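Local coordinates for protein DNA polymerase (Bacillus phage phi29, PDB 2PY5) that replicates the phage genome from a protein primer by strand displacement, with high processivity and fidelity, and proofreads its product with a 3'-5' exonuclease, at residues I71-L74 and E75-F79; P255-M258 and Y259-L263. The protein carries 2 engineered substitutions. One frame throughout, in Å; residues are numbered along the deposited sequence.

In the fold
Two helix ends, one in each of the two catalytic regions of this B-family polymerase, serve as worked examples of how a chain leaves a helix. Interaction 1 closes helix 63-76 in the exonuclease region, where Ile71 lies about 10 Å, side chain to side chain, from Ala66, an engineered residue at a position essential for exonucleolysis. Interaction 2 closes helix 253-260 in the polymerization region, just after Tyr254, which is probably involved in nucleotide selection. The centres of interaction 1 and interaction 2 are 49 Å apart, on opposite sides of the chain's centre, and the two do not touch. The nearest atoms to the bound DNA are about 9 Å away for residues 71-79 and about 11 Å for residues 255-263.

Interaction 1 (I71-L74 and E75-F79); sequences INWL and ERNGF
Asn77 folds back against one face of Trp73 at the C-terminal end of helix 63-76, laying its side-chain amide almost flat against the indole. The two planes are only 9° apart, and ND2 sits over that face toward the rim, while Asn77 CB stands 3.5 Å from the centroid of the Trp73 six-membered ring in a CH-pi contact. Trp73 holds CG anti to its backbone N (chi1 -175°), which swings the indole along the helix toward its end. The same ND2 donates a nearly straight bond of 2.9 Å to Trp73 O, and that oxygen also receives Arg76 N from the other face of its carbonyl plane. Trp73 NE1 is hydrogen-bonded separately, to Asp45 of helix 44-54.

Leu74 does similar work for the turn that follows. Its carbonyl O takes Asn77 N at 3.1 Å and Phe79 N at 3.1 Å, approaching from opposite faces, so one acceptor spans the exit from the helix. Gly78, with phi 93°, makes the reversal between them. Leu74 CD2 then rests over one face of the Phe79 ring, 4.0 Å from its centroid, and the ring also packs on Ile105 and Leu107 of strand 100-110.

On another side of the helix, Arg76 NH1 reaches Asn72 O at 3.1 Å, with the oxygen in the guanidinium plane, while NH2 bonds Gly410 O. Carbonyls in the last turn of a helix tend to lose their regular amide partners; here side-chain N-H groups and doubled backbone bonds supply others, and Asn77's hydrogen bond and stacking together fix its rotation.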
ATOM      1  N   ILE F  71      -0.867  16.651  18.453  1.00 30.51           N
ATOM      2  CA  ILE F  71       0.469  17.196  18.727  1.00 29.56           C
ATOM      3  C   ILE F  71       0.426  18.725  18.900  1.00 29.72           C
ATOM      4  O   ILE F  71       1.098  19.267  19.788  1.00 31.71           O
ATOM      5  CB  ILE F  71       1.523  16.715  17.716  1.00 30.20           C
ATOM      6  CG1 ILE F  71       1.693  15.197  17.843  1.00 32.28           C
ATOM      7  CG2 ILE F  71       2.881  17.368  18.003  1.00 33.49           C
ATOM      8  CD1 ILE F  71       2.674  14.610  16.843  1.00 33.43           C
ATOM      9  N   ASN F  72      -0.350  19.411  18.058  1.00 28.74           N
ATOM     10  CA  ASN F  72      -0.571  20.842  18.258  1.00 28.92           C
ATOM     11  C   ASN F  72      -1.070  21.129  19.680  1.00 29.31           C
ATOM     12  O   ASN F  72      -0.652  22.085  20.311  1.00 31.47           O
ATOM     13  CB  ASN F  72      -1.564  21.397  17.229  1.00 30.00           C
ATOM     14  CG  ASN F  72      -0.886  21.860  15.949  1.00 31.84           C
ATOM     15  OD1 ASN F  72      -0.713  21.069  14.991  1.00 33.40           O
ATOM     16  ND2 ASN F  72      -0.474  23.098  15.924  1.00 27.58           N
ATOM     17  N   TRP F  73      -1.966  20.293  20.195  1.00 30.45           N
ATOM     18  CA  TRP F  73      -2.476  20.495  21.555  1.00 30.55           C
ATOM     19  C   TRP F  73      -1.385  20.224  22.592  1.00 28.20           C
ATOM     20  O   TRP F  73      -1.168  21.024  23.494  1.00 30.45           O
ATOM     21  CB  TRP F  73      -3.688  19.602  21.823  1.00 31.84           C
ATOM     22  CG  TRP F  73      -4.352  19.838  23.156  1.00 30.70           C
ATOM     23  CD1 TRP F  73      -5.424  20.652  23.400  1.00 32.38           C
ATOM     24  CD2 TRP F  73      -3.989  19.270  24.428  1.00 31.58           C
ATOM     25  NE1 TRP F  73      -5.745  20.632  24.722  1.00 32.75           N
ATOM     26  CE2 TRP F  73      -4.889  19.794  25.385  1.00 31.79           C
ATOM     27  CE3 TRP F  73      -3.003  18.375  24.851  1.00 32.17           C
ATOM     28  CZ2 TRP F  73      -4.827  19.454  26.735  1.00 32.29           C
ATOM     29  CZ3 TRP F  73      -2.945  18.025  26.180  1.00 31.02           C
ATOM     30  CH2 TRP F  73      -3.844  18.582  27.120  1.00 32.59           C
ATOM     31  N   LEU F  74      -0.684  19.096  22.435  1.00 28.88           N
ATOM     32  CA  LEU F  74       0.333  18.707  23.390  1.00 28.82           C
ATOM     33  C   LEU F  74       1.346  19.829  23.567  1.00 30.86           C
ATOM     34  O   LEU F  74       1.665  20.198  24.676  1.00 31.69           O
ATOM     35  CB  LEU F  74       1.023  17.397  22.962  1.00 31.12           C
ATOM     36  CG  LEU F  74       0.163  16.147  23.085  1.00 31.02           C
ATOM     37  CD1 LEU F  74       0.789  15.014  22.288  1.00 31.44           C
ATOM     38  CD2 LEU F  74       0.002  15.723  24.544  1.00 31.36           C
ATOM     39  N   GLU F  75       1.814  20.382  22.443  1.00 29.20           N
ATOM     40  CA  GLU F  75       2.838  21.431  22.438  1.00 30.87           C
ATOM     41  C   GLU F  75       2.386  22.721  23.109  1.00 32.57           C
ATOM     42  O   GLU F  75       3.228  23.492  23.563  1.00 33.72           O
ATOM     43  CB  GLU F  75       3.277  21.712  21.000  1.00 30.61           C
ATOM     44  CG  GLU F  75       4.099  20.562  20.390  1.00 31.30           C
ATOM     45  CD  GLU F  75       5.530  20.547  20.878  1.00 33.24           C
ATOM     46  OE1 GLU F  75       6.066  21.636  21.206  1.00 34.31           O
ATOM     47  OE2 GLU F  75       6.149  19.457  20.911  1.00 33.28           O
ATOM     48  N   ARG F  76       1.074  22.963  23.160  1.00 31.44           N
ATOM     49  CA  ARG F  76       0.535  24.163  23.804  1.00 32.59           C
ATOM     50  C   ARG F  76       0.055  23.936  25.233  1.00 32.99           C
ATOM     51  O   ARG F  76      -0.373  24.874  25.911  1.00 31.20           O
ATOM     52  CB  ARG F  76      -0.609  24.718  22.962  1.00 32.53           C
ATOM     53  CG  ARG F  76      -0.162  25.303  21.629  1.00 31.67           C
ATOM     54  CD  ARG F  76      -1.359  25.644  20.809  1.00 33.85           C
ATOM     55  NE  ARG F  76      -1.021  26.397  19.597  1.00 35.25           N
ATOM     56  CZ  ARG F  76      -0.570  25.829  18.479  1.00 34.38           C
ATOM     57  NH1 ARG F  76      -0.388  24.526  18.395  1.00 35.27           N
ATOM     58  NH2 ARG F  76      -0.299  26.582  17.428  1.00 36.14           N
ATOM     59  N   ASN F  77       0.134  22.701  25.696  1.00 32.30           N
ATOM     60  CA  ASN F  77      -0.445  22.316  26.962  1.00 32.54           C
ATOM     61  C   ASN F  77       0.557  21.589  27.849  1.00 33.42           C
ATOM     62  O   ASN F  77       0.177  20.752  28.683  1.00 35.73           O
ATOM     63  CB  ASN F  77      -1.706  21.502  26.724  1.00 32.54           C
ATOM     64  CG  ASN F  77      -2.883  22.378  26.340  1.00 33.38           C
ATOM     65  OD1 ASN F  77      -3.594  22.902  27.216  1.00 32.64           O
ATOM     66  ND2 ASN F  77      -3.085  22.566  25.037  1.00 31.85           N
ATOM     67  N   GLY F  78       1.831  21.931  27.668  1.00 34.19           N
ATOM     68  CA  GLY F  78       2.879  21.567  28.612  1.00 34.80           C
ATOM     69  C   GLY F  78       3.634  20.282  28.327  1.00 34.54           C
ATOM     70  O   GLY F  78       4.389  19.814  29.184  1.00 36.36           O
ATOM     71  N   PHE F  79       3.445  19.722  27.129  1.00 32.74           N
ATOM     72  CA  PHE F  79       4.138  18.495  26.732  1.00 33.85           C
ATOM     73  C   PHE F  79       5.162  18.787  25.654  1.00 38.87           C
ATOM     74  O   PHE F  79       4.853  19.457  24.676  1.00 46.40           O
ATOM     75  CB  PHE F  79       3.155  17.442  26.207  1.00 33.10           C
ATOM     76  CG  PHE F  79       2.270  16.869  27.261  1.00 34.16           C
ATOM     77  CD1 PHE F  79       1.150  17.559  27.694  1.00 34.11           C
ATOM     78  CD2 PHE F  79       2.565  15.651  27.851  1.00 34.75           C
ATOM     79  CE1 PHE F  79       0.337  17.051  28.677  1.00 36.63           C
ATOM     80  CE2 PHE F  79       1.753  15.136  28.831  1.00 35.86           C
ATOM     81  CZ  PHE F  79       0.639  15.833  29.249  1.00 35.96           C
TER

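Interaction 2 (P255-M258 and Y259-L263); sequences PAQM and YSRLL. With EDO (1,2-ethanediol), chain T; EDO (1,2-ethanediol), chain I.
Gln257 and Arg261 run side by side in the same direction, an i to i+4 pair that straddles the C-terminal end of helix 253-260 in the polymerization region. Both chains bend at chi2, which brings the amide oxygen of one to the edge of the guanidinium of the other. Arg261 NE meets Gln257 OE1 at 2.9 Å, with an N-H...O angle of 177°. The oxygen lies in the guanidinium plane, although the amide itself is turned 42° from it. The backbones of the same two residues are paired as well, Arg261 N donating to Gln257 O at 3.0 Å just as the chain departs from helical geometry.

The far ends of both side chains are held by neighbours: Arg261 NH2 by Thr440 of helix 427-447, and Gln257 NE2 by Leu253 O one turn back. Two residues beyond Arg261, the chain enters a strand, and Leu263 turns back so that its CD1 packs 3.9 Å from Met258 CA. Tyr259 leads off another way, its hydroxyl hydrogen-bonded to Asp365 and Lys361 and its side chain against Ile364, a residue involved in binding DNA and dNTP. A water donates to Ala256 O at 2.8 Å and also bonds O2 of an ethanediol, probably from the crystallisation liquor, whose O1 accepts a weak bond of 3.0 Å from Gln257 NE2.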
ATOM      1  N   PRO F 255       1.273 -13.974  -3.825  1.00 31.96           N
ATOM      2  CA  PRO F 255       1.217 -15.312  -3.244  1.00 31.90           C
ATOM      3  C   PRO F 255       1.554 -16.438  -4.232  1.00 30.19           C
ATOM      4  O   PRO F 255       2.168 -17.450  -3.838  1.00 30.63           O
ATOM      5  CB  PRO F 255      -0.232 -15.418  -2.752  1.00 32.89           C
ATOM      6  CG  PRO F 255      -0.593 -14.035  -2.404  1.00 31.77           C
ATOM      7  CD  PRO F 255       0.035 -13.225  -3.541  1.00 31.91           C
ATOM      8  N   ALA F 256       1.150 -16.302  -5.499  1.00 30.24           N
ATOM      9  CA  ALA F 256       1.472 -17.311  -6.501  1.00 31.19           C
ATOM     10  C   ALA F 256       2.988 -17.455  -6.679  1.00 29.42           C
ATOM     11  O   ALA F 256       3.488 -18.571  -6.780  1.00 32.15           O
ATOM     12  CB  ALA F 256       0.812 -16.998  -7.837  1.00 32.84           C
ATOM     13  N   GLN F 257       3.714 -16.347  -6.712  1.00 29.67           N
ATOM     14  CA  GLN F 257       5.188 -16.446  -6.834  1.00 31.22           C
ATOM     15  C   GLN F 257       5.799 -17.126  -5.608  1.00 30.54           C
ATOM     16  O   GLN F 257       6.689 -17.981  -5.712  1.00 31.45           O
ATOM     17  CB  GLN F 257       5.855 -15.085  -7.044  1.00 31.95           C
ATOM     18  CG  GLN F 257       5.279 -14.229  -8.146  1.00 32.81           C
ATOM     19  CD  GLN F 257       4.949 -14.986  -9.384  1.00 31.68           C
ATOM     20  OE1 GLN F 257       5.808 -15.633  -9.987  1.00 32.70           O
ATOM     21  NE2 GLN F 257       3.674 -14.928  -9.790  1.00 34.35           N
ATOM     22  N   MET F 258       5.304 -16.738  -4.440  1.00 29.67           N
ATOM     23  CA  MET F 258       5.760 -17.320  -3.171  1.00 29.77           C
ATOM     24  C   MET F 258       5.501 -18.826  -3.103  1.00 29.42           C
ATOM     25  O   MET F 258       6.305 -19.585  -2.551  1.00 29.28           O
ATOM     26  CB  MET F 258       5.099 -16.571  -2.010  1.00 29.04           C
ATOM     27  CG  MET F 258       5.505 -15.106  -2.007  1.00 29.51           C
ATOM     28  SD  MET F 258       4.432 -14.066  -0.995  1.00 36.41           S
ATOM     29  CE  MET F 258       5.124 -14.468   0.500  1.00 31.04           C
ATOM     30  N   TYR F 259       4.393 -19.268  -3.694  1.00 29.99           N
ATOM     31  CA  TYR F 259       3.995 -20.656  -3.589  1.00 28.35           C
ATOM     32  C   TYR F 259       4.838 -21.576  -4.457  1.00 30.83           C
ATOM     33  O   TYR F 259       5.083 -22.709  -4.066  1.00 33.91           O
ATOM     34  CB  TYR F 259       2.526 -20.811  -3.986  1.00 28.89           C
ATOM     35  CG  TYR F 259       1.863 -22.053  -3.429  1.00 28.22           C
ATOM     36  CD1 TYR F 259       1.636 -23.161  -4.225  1.00 29.17           C
ATOM     37  CD2 TYR F 259       1.461 -22.105  -2.100  1.00 29.66           C
ATOM     38  CE1 TYR F 259       1.024 -24.318  -3.702  1.00 29.41           C
ATOM     39  CE2 TYR F 259       0.835 -23.223  -1.575  1.00 31.37           C
ATOM     40  CZ  TYR F 259       0.628 -24.336  -2.375  1.00 30.75           C
ATOM     41  OH  TYR F 259       0.008 -25.439  -1.861  1.00 31.84           O
ATOM     42  N   SER F 260       5.300 -21.093  -5.621  1.00 31.12           N
ATOM     43  CA  SER F 260       5.889 -22.015  -6.603  0.70 34.95           C
ATOM     44  C   SER F 260       7.258 -21.661  -7.167  1.00 33.43           C
ATOM     45  O   SER F 260       7.911 -22.543  -7.744  1.00 34.15           O
ATOM     46  CB  SER F 260       4.921 -22.250  -7.763  0.70 37.72           C
ATOM     47  OG  SER F 260       4.804 -21.118  -8.579  0.70 40.25           O
ATOM     48  N   ARG F 261       7.734 -20.436  -6.974  1.00 31.62           N
ATOM     49  CA  ARG F 261       9.005 -20.056  -7.570  1.00 29.76           C
ATOM     50  C   ARG F 261      10.220 -20.405  -6.727  1.00 31.04           C
ATOM     51  O   ARG F 261      10.129 -20.550  -5.519  1.00 31.94           O
ATOM     52  CB  ARG F 261       9.067 -18.555  -7.891  1.00 29.76           C
ATOM     53  CG  ARG F 261       7.980 -18.094  -8.832  1.00 30.52           C
ATOM     54  CD  ARG F 261       8.172 -18.562 -10.251  1.00 31.45           C
ATOM     55  NE  ARG F 261       7.336 -17.783 -11.161  1.00 31.26           N
ATOM     56  CZ  ARG F 261       7.254 -17.961 -12.468  1.00 32.65           C
ATOM     57  NH1 ARG F 261       7.951 -18.920 -13.074  1.00 33.55           N
ATOM     58  NH2 ARG F 261       6.469 -17.166 -13.188  1.00 34.81           N
ATOM     59  N   LEU F 262      11.351 -20.563  -7.399  1.00 30.59           N
ATOM     60  CA  LEU F 262      12.637 -20.728  -6.725  1.00 31.33           C
ATOM     61  C   LEU F 262      13.017 -19.424  -6.044  1.00 32.74           C
ATOM     62  O   LEU F 262      13.174 -18.399  -6.707  1.00 31.51           O
ATOM     63  CB  LEU F 262      13.713 -21.122  -7.732  1.00 32.30           C
ATOM     64  CG  LEU F 262      15.067 -21.533  -7.180  1.00 32.15           C
ATOM     65  CD1 LEU F 262      14.971 -22.831  -6.335  1.00 33.31           C
ATOM     66  CD2 LEU F 262      16.042 -21.703  -8.346  1.00 35.31           C
ATOM     67  N   LEU F 263      13.197 -19.466  -4.731  1.00 29.94           N
ATOM     68  CA  LEU F 263      13.423 -18.260  -3.933  1.00 31.50           C
ATOM     69  C   LEU F 263      14.639 -18.401  -3.022  1.00 34.13           C
ATOM     70  O   LEU F 263      14.985 -19.515  -2.597  1.00 31.74           O
ATOM     71  CB  LEU F 263      12.179 -17.898  -3.129  1.00 31.02           C
ATOM     72  CG  LEU F 263      10.915 -17.551  -3.921  1.00 28.71           C
ATOM     73  CD1 LEU F 263       9.673 -17.484  -3.038  1.00 30.41           C
ATOM     74  CD2 LEU F 263      11.160 -16.224  -4.659  1.00 32.19           C
TER
HETATM   75  C1  EDO T9008       3.031 -17.566 -11.915  1.00 28.68           C
HETATM   76  O1  EDO T9008       1.959 -16.682 -11.573  1.00 26.18           O
HETATM   77  C2  EDO T9008       3.354 -18.503 -10.753  1.00 30.88           C
HETATM   78  O2  EDO T9008       2.236 -19.352 -10.453  1.00 29.82           O
HETATM   79  C1  EDO I8004      10.893 -23.919  -9.226  1.00 76.48           C
HETATM   80  O1  EDO I8004      12.007 -23.879 -10.124  1.00 76.05           O
HETATM   81  C2  EDO I8004       9.592 -23.756 -10.009  1.00 76.86           C
HETATM   82  O2  EDO I8004       8.528 -24.542  -9.445  1.00 77.36           O
HETATM   83  O   HOH W   1       2.004 -20.623  -7.953  1.00 34.14           O
HETATM   84  O   HOH W   2       8.543 -21.059  -3.396  1.00 19.57           O